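Local atomic coordinates of A151R (PDB entry 7CMA), a protein that binds a zinc ion and serves African swine fever virus as a non-structural protein, its biochemical role, perhaps related to that of oxygenases, being unsettled. Residues T54-D57 with N58-I62; G69-S72 with K73-A76; L17-C20 with I21-L25. All blocks are in the same frame, centred on the assembly; numbering follows the deposited sequence.

Contact 1 (T54-D57 with N58-I62); sequences TFND and NHDLI
F55 and L61 lie side by side and point the same way from one face of the hairpin, CE1 of the ring 3.6 Å from CG of L61. With CG anti to its own carbonyl carbon (chi1 -54°), F55 brings one ring edge against the backbone N of L61; the F55 side chain also touches V39 and E42 on strand 38-46. This is an antiparallel non-hydrogen-bonded pair, flanked by I62 N to T54 O at 2.9 Å and by the bond from N56 N to D60 O. At the bend N56 turns its amide inward over the loop (chi1 66°), and its OD1 takes D60 N at 2.8 Å, the donor standing above the amide plane. OD1 also receives a weak bond from N58 N, an Asx-turn contact, while ND2 reaches D60 OD2 weakly at 3.5 Å, amide and carboxylate planes being 57° apart. One carbonyl oxygen thus takes two backbone N-H groups of the loop, D60 firmly and N58 weakly. CB of N56 also meets CD1 of I62 at 3.9 Å. The H59 imidazole lays one face against D57 O, which sits toward the ring's rim. H59 N bonds to N56 O at 2.9 Å, closing a type I turn, and H59 itself has a positive phi. Together these features define a beta hairpin with a type I turn plus G1 bulge, joining strands 49-55 and 61-66 at an exposed tip.

Contact 2 (G69-S72 with K73-A76); sequences GATS and KNIA
The backbone of T71 is still extended (phi -83°, psi 159°) before the chain coils from S72 onward, and the first helical bonds run back across the junction: I75 N to T71 O at 2.9 Å, then A76 N to S72 O at 2.9 Å. The former lies nearly along the C=O axis of T71. T71 sets its hydroxyl between its own backbone N and carbonyl carbon (chi1 64°), which aims OG1 down at the opening turn, where it accepts N74 N at 3.1 Å. That amide belongs to the first turn, which has no preceding carbonyl in the helix to bond to, and the threonine oxygen replaces one. The N74 side chain lies close by, its CB 3.3 Å from OG1. On the inner side CG1 of I75 passes 3.0 Å from T71 O, and its CD1 meets CB of A70 at 4.1 Å. The polar ends of S72 and K73 find partners elsewhere: S72 OG hydrogen-bonds to E26 and Y50, and K73 NZ forms a salt bridge with E19 of helix 3-28. That helix also receives the side chains of I75 and A76, on L25 and I21. Threonine at the N-cap, with A70 and I75 at the two positions of a hydrophobic staple, is a classic helix N-terminus, here starting helix 72-84 after the loop that leaves strand 61-66.

Contact 3 (L17-C20 with I21-L25); sequences LIEC and IYHEL
L17 and I21 meet on the tightly packed side of this stretch. CD1 of I21 comes 4.0 Å from CG of L17, and CG1 of I21 rests 3.2 Å from L17 O, placed there because it lies anti to its own carbonyl carbon (chi1 -60°). Beyond the pair, L17 packs on F148 and I151, and I21 on I31 of strand 30-35. I18, a step round the helix, packs on K73 and Y80 of helix 72-84, and Y22 leans on S72 of the same helix. All of this hangs on regular alpha-helical bonding from each residue to the fourth one along, within the long helix 3-28: I21 N meets L17 O at 2.8 Å, Y22 N meets I18 O at 2.7 Å, and E24 N meets C20 O at 3.0 Å. Packing is looser at E19 and H23, toward the solvent side. Bent at chi2 (75°), the E19 chain swings its carboxylate up beside the imidazole, OE2 at 3.0 Å from NE2 of H23, with the two planes perpendicular. CG of E19 also lies 3.6 Å from NE2, in van der Waals contact. The other oxygen, OE1, is held by K73 in a salt bridge, so the carboxylate is anchored from one side, and I5 of the second subunit packs on this residue. The E24 carboxylate is tied to Y146 and S94, whereas H23 lies exposed.

In the fold
Contacts 2 and 3 share one interface: they meet directly, their centres about 10 Å apart, where the start of helix 72-84 lies on the C-terminal half of helix 3-28 and K73 NZ bridges to E19 OE1 at 2.7 Å. Both are partly buried, and both combine aliphatic packing with polar groups, some of them buried, as S72 is. Contact 1 stands apart, about 23 Å from the centre of contact 2 and 25 Å from that of contact 3, at a wholly unburied hairpin tip. There side-chain amide and backbone bonds dominate, with a single Phe-Leu pair. Strand 61-66, which contact 1 opens, runs on toward the loop where contact 2 begins.

Contact 1 (T54-D57 with N58-I62)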
# COMPACT_ATOMS: atom_id res chain seq x y z
N THR A 54 33.88 4.61 9.15
CA THR A 54 33.98 4.31 7.70
C THR A 54 35.13 3.32 7.47
O THR A 54 36.16 3.46 8.16
CB THR A 54 34.14 5.61 6.90
OG1 THR A 54 32.96 6.38 7.10
CG2 THR A 54 34.36 5.37 5.42
N PHE A 55 34.89 2.29 6.65
CA PHE A 55 35.83 1.18 6.38
C PHE A 55 36.29 1.24 4.92
O PHE A 55 35.57 1.82 4.09
CB PHE A 55 35.17 -0.17 6.69
CG PHE A 55 34.60 -0.30 8.08
CD1 PHE A 55 35.43 -0.43 9.19
CD2 PHE A 55 33.23 -0.33 8.29
CE1 PHE A 55 34.90 -0.59 10.46
CE2 PHE A 55 32.71 -0.48 9.56
CZ PHE A 55 33.54 -0.61 10.64
N ASN A 56 37.44 0.63 4.62
CA ASN A 56 37.91 0.42 3.22
C ASN A 56 37.57 -1.01 2.78
O ASN A 56 36.86 -1.71 3.54
CB ASN A 56 39.40 0.75 3.05
CG ASN A 56 40.33 -0.18 3.81
OD1 ASN A 56 39.91 -1.21 4.33
ND2 ASN A 56 41.60 0.19 3.88
N ASP A 57 37.91 -1.35 1.53
CA ASP A 57 37.57 -2.66 0.91
C ASP A 57 38.29 -3.78 1.67
O ASP A 57 37.82 -4.93 1.59
CB ASP A 57 37.92 -2.66 -0.58
CG ASP A 57 39.40 -2.45 -0.86
OD1 ASP A 57 39.95 -1.43 -0.38
OD2 ASP A 57 40.00 -3.30 -1.53
N ASN A 58 39.33 -3.43 2.43
CA ASN A 58 40.10 -4.40 3.27
C ASN A 58 39.50 -4.45 4.67
O ASN A 58 40.12 -5.08 5.56
CB ASN A 58 41.59 -4.04 3.32
CG ASN A 58 42.48 -5.26 3.49
OD1 ASN A 58 42.97 -5.52 4.59
ND2 ASN A 58 42.63 -6.04 2.44
N HIS A 59 38.34 -3.82 4.86
CA HIS A 59 37.59 -3.82 6.15
C HIS A 59 38.45 -3.18 7.25
O HIS A 59 38.27 -3.56 8.43
CB HIS A 59 37.15 -5.24 6.51
CG HIS A 59 36.69 -6.05 5.34
ND1 HIS A 59 35.67 -5.63 4.51
CD2 HIS A 59 37.15 -7.21 4.82
CE1 HIS A 59 35.50 -6.50 3.54
NE2 HIS A 59 36.40 -7.49 3.71
N ASP A 60 39.32 -2.24 6.89
CA ASP A 60 40.13 -1.43 7.85
C ASP A 60 39.35 -0.16 8.22
O ASP A 60 38.99 0.60 7.29
CB ASP A 60 41.50 -1.07 7.27
CG ASP A 60 42.35 -2.27 6.91
OD1 ASP A 60 42.22 -3.30 7.58
OD2 ASP A 60 43.13 -2.17 5.93
N LEU A 61 39.23 0.12 9.52
CA LEU A 61 38.76 1.43 10.04
C LEU A 61 39.62 2.54 9.46
O LEU A 61 40.83 2.56 9.75
CB LEU A 61 38.82 1.43 11.57
CG LEU A 61 37.72 0.63 12.26
CD1 LEU A 61 38.29 -0.64 12.88
CD2 LEU A 61 37.02 1.48 13.31
N ILE A 62 39.03 3.41 8.63
CA ILE A 62 39.74 4.48 7.88
C ILE A 62 39.32 5.84 8.46
O ILE A 62 40.10 6.81 8.29
CB ILE A 62 39.45 4.37 6.36
CG1 ILE A 62 40.74 4.23 5.55
CG2 ILE A 62 38.59 5.52 5.88
CD1 ILE A 62 40.53 4.35 4.05

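Contact 2 (G69-S72 with K73-A76)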
# COMPACT_ATOMS: atom_id res chain seq x y z
N GLY A 69 25.91 15.69 18.96
CA GLY A 69 24.52 16.02 19.32
C GLY A 69 23.52 15.30 18.44
O GLY A 69 22.32 15.26 18.81
N ALA A 70 23.99 14.73 17.33
CA ALA A 70 23.15 14.06 16.30
C ALA A 70 22.15 13.13 16.99
O ALA A 70 22.58 12.23 17.73
CB ALA A 70 24.02 13.32 15.33
N THR A 71 20.86 13.34 16.72
CA THR A 71 19.74 12.53 17.25
C THR A 71 19.57 11.28 16.39
O THR A 71 19.84 11.37 15.18
CB THR A 71 18.45 13.36 17.27
OG1 THR A 71 18.14 13.68 15.92
CG2 THR A 71 18.58 14.63 18.09
N SER A 72 18.92 10.25 16.94
CA SER A 72 18.53 9.01 16.22
C SER A 72 17.69 9.35 14.99
O SER A 72 17.87 8.68 13.95
CB SER A 72 17.80 8.07 17.14
OG SER A 72 18.59 7.77 18.28
N LYS A 73 16.77 10.31 15.10
CA LYS A 73 15.86 10.69 13.99
C LYS A 73 16.67 11.35 12.87
O LYS A 73 16.41 11.03 11.69
CB LYS A 73 14.75 11.63 14.49
CG LYS A 73 13.59 11.83 13.51
CD LYS A 73 12.99 10.53 13.02
CE LYS A 73 11.49 10.46 13.20
NZ LYS A 73 10.86 9.55 12.21
N ASN A 74 17.62 12.21 13.22
CA ASN A 74 18.46 12.92 12.23
C ASN A 74 19.39 11.92 11.54
O ASN A 74 19.64 12.08 10.34
CB ASN A 74 19.23 14.09 12.84
CG ASN A 74 18.44 15.39 12.83
OD1 ASN A 74 17.62 15.61 11.94
ND2 ASN A 74 18.64 16.22 13.84
N ILE A 75 19.88 10.92 12.29
CA ILE A 75 20.76 9.86 11.71
C ILE A 75 19.92 8.99 10.77
O ILE A 75 20.36 8.77 9.62
CB ILE A 75 21.44 9.02 12.80
CG1 ILE A 75 22.13 9.91 13.84
CG2 ILE A 75 22.39 8.00 12.18
CD1 ILE A 75 23.44 9.36 14.36
N ALA A 76 18.70 8.64 11.18
CA ALA A 76 17.75 7.86 10.35
C ALA A 76 17.57 8.55 8.99
O ALA A 76 17.53 7.83 7.98
CB ALA A 76 16.44 7.70 11.07

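Contact 3 (L17-C20 with I21-L25)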
# COMPACT_ATOMS: atom_id res chain seq x y z
N LEU A 17 10.20 4.51 6.16
CA LEU A 17 11.55 3.88 6.19
C LEU A 17 12.40 4.58 7.26
O LEU A 17 12.96 3.87 8.09
CB LEU A 17 12.20 3.96 4.81
CG LEU A 17 13.55 3.25 4.67
CD1 LEU A 17 13.51 1.85 5.28
CD2 LEU A 17 13.98 3.18 3.21
N ILE A 18 12.31 5.91 7.36
CA ILE A 18 13.01 6.70 8.42
C ILE A 18 12.49 6.25 9.79
O ILE A 18 13.33 6.08 10.70
CB ILE A 18 12.83 8.21 8.21
CG1 ILE A 18 13.67 8.72 7.04
CG2 ILE A 18 13.14 8.97 9.49
CD1 ILE A 18 13.54 10.21 6.77
N GLU A 19 11.18 6.08 9.94
CA GLU A 19 10.56 5.64 11.22
C GLU A 19 11.09 4.24 11.58
O GLU A 19 11.53 4.05 12.72
CB GLU A 19 9.03 5.66 11.14
CG GLU A 19 8.35 5.49 12.49
CD GLU A 19 8.37 6.73 13.38
OE1 GLU A 19 8.90 7.77 12.94
OE2 GLU A 19 7.89 6.64 14.53
N CYS A 20 11.11 3.34 10.60
CA CYS A 20 11.67 1.97 10.76
C CYS A 20 13.13 2.05 11.22
O CYS A 20 13.47 1.40 12.24
CB CYS A 20 11.56 1.18 9.46
SG CYS A 20 11.93 -0.58 9.67
N ILE A 21 13.96 2.83 10.53
CA ILE A 21 15.41 2.97 10.86
C ILE A 21 15.53 3.58 12.26
O ILE A 21 16.35 3.08 13.05
CB ILE A 21 16.15 3.80 9.81
CG1 ILE A 21 16.07 3.15 8.42
CG2 ILE A 21 17.59 4.04 10.24
CD1 ILE A 21 16.51 4.04 7.30
N TYR A 22 14.78 4.65 12.53
CA TYR A 22 14.78 5.36 13.83
C TYR A 22 14.60 4.34 14.96
O TYR A 22 15.39 4.36 15.93
CB TYR A 22 13.69 6.44 13.88
CG TYR A 22 13.44 7.02 15.25
CD1 TYR A 22 14.35 7.87 15.85
CD2 TYR A 22 12.33 6.63 16.00
CE1 TYR A 22 14.14 8.38 17.12
CE2 TYR A 22 12.12 7.12 17.28
CZ TYR A 22 13.01 8.02 17.83
OH TYR A 22 12.80 8.53 19.08
N HIS A 23 13.58 3.50 14.85
CA HIS A 23 13.20 2.51 15.89
C HIS A 23 14.31 1.47 16.03
O HIS A 23 14.71 1.19 17.17
CB HIS A 23 11.84 1.88 15.57
CG HIS A 23 10.68 2.81 15.78
ND1 HIS A 23 10.66 3.75 16.80
CD2 HIS A 23 9.54 2.99 15.08
CE1 HIS A 23 9.55 4.45 16.72
NE2 HIS A 23 8.84 4.01 15.68
N GLU A 24 14.87 1.02 14.90
CA GLU A 24 15.96 0.01 14.87
C GLU A 24 17.20 0.58 15.59
O GLU A 24 17.75 -0.13 16.46
CB GLU A 24 16.28 -0.40 13.43
CG GLU A 24 15.32 -1.45 12.88
CD GLU A 24 15.38 -2.79 13.59
OE1 GLU A 24 16.41 -3.08 14.21
OE2 GLU A 24 14.39 -3.53 13.54
N LEU A 25 17.51 1.86 15.34
CA LEU A 25 18.66 2.55 15.98
C LEU A 25 18.40 2.72 17.49
O LEU A 25 19.36 2.56 18.27
CB LEU A 25 18.89 3.90 15.30
CG LEU A 25 20.17 4.03 14.48
CD1 LEU A 25 20.51 5.48 14.23
CD2 LEU A 25 21.33 3.32 15.16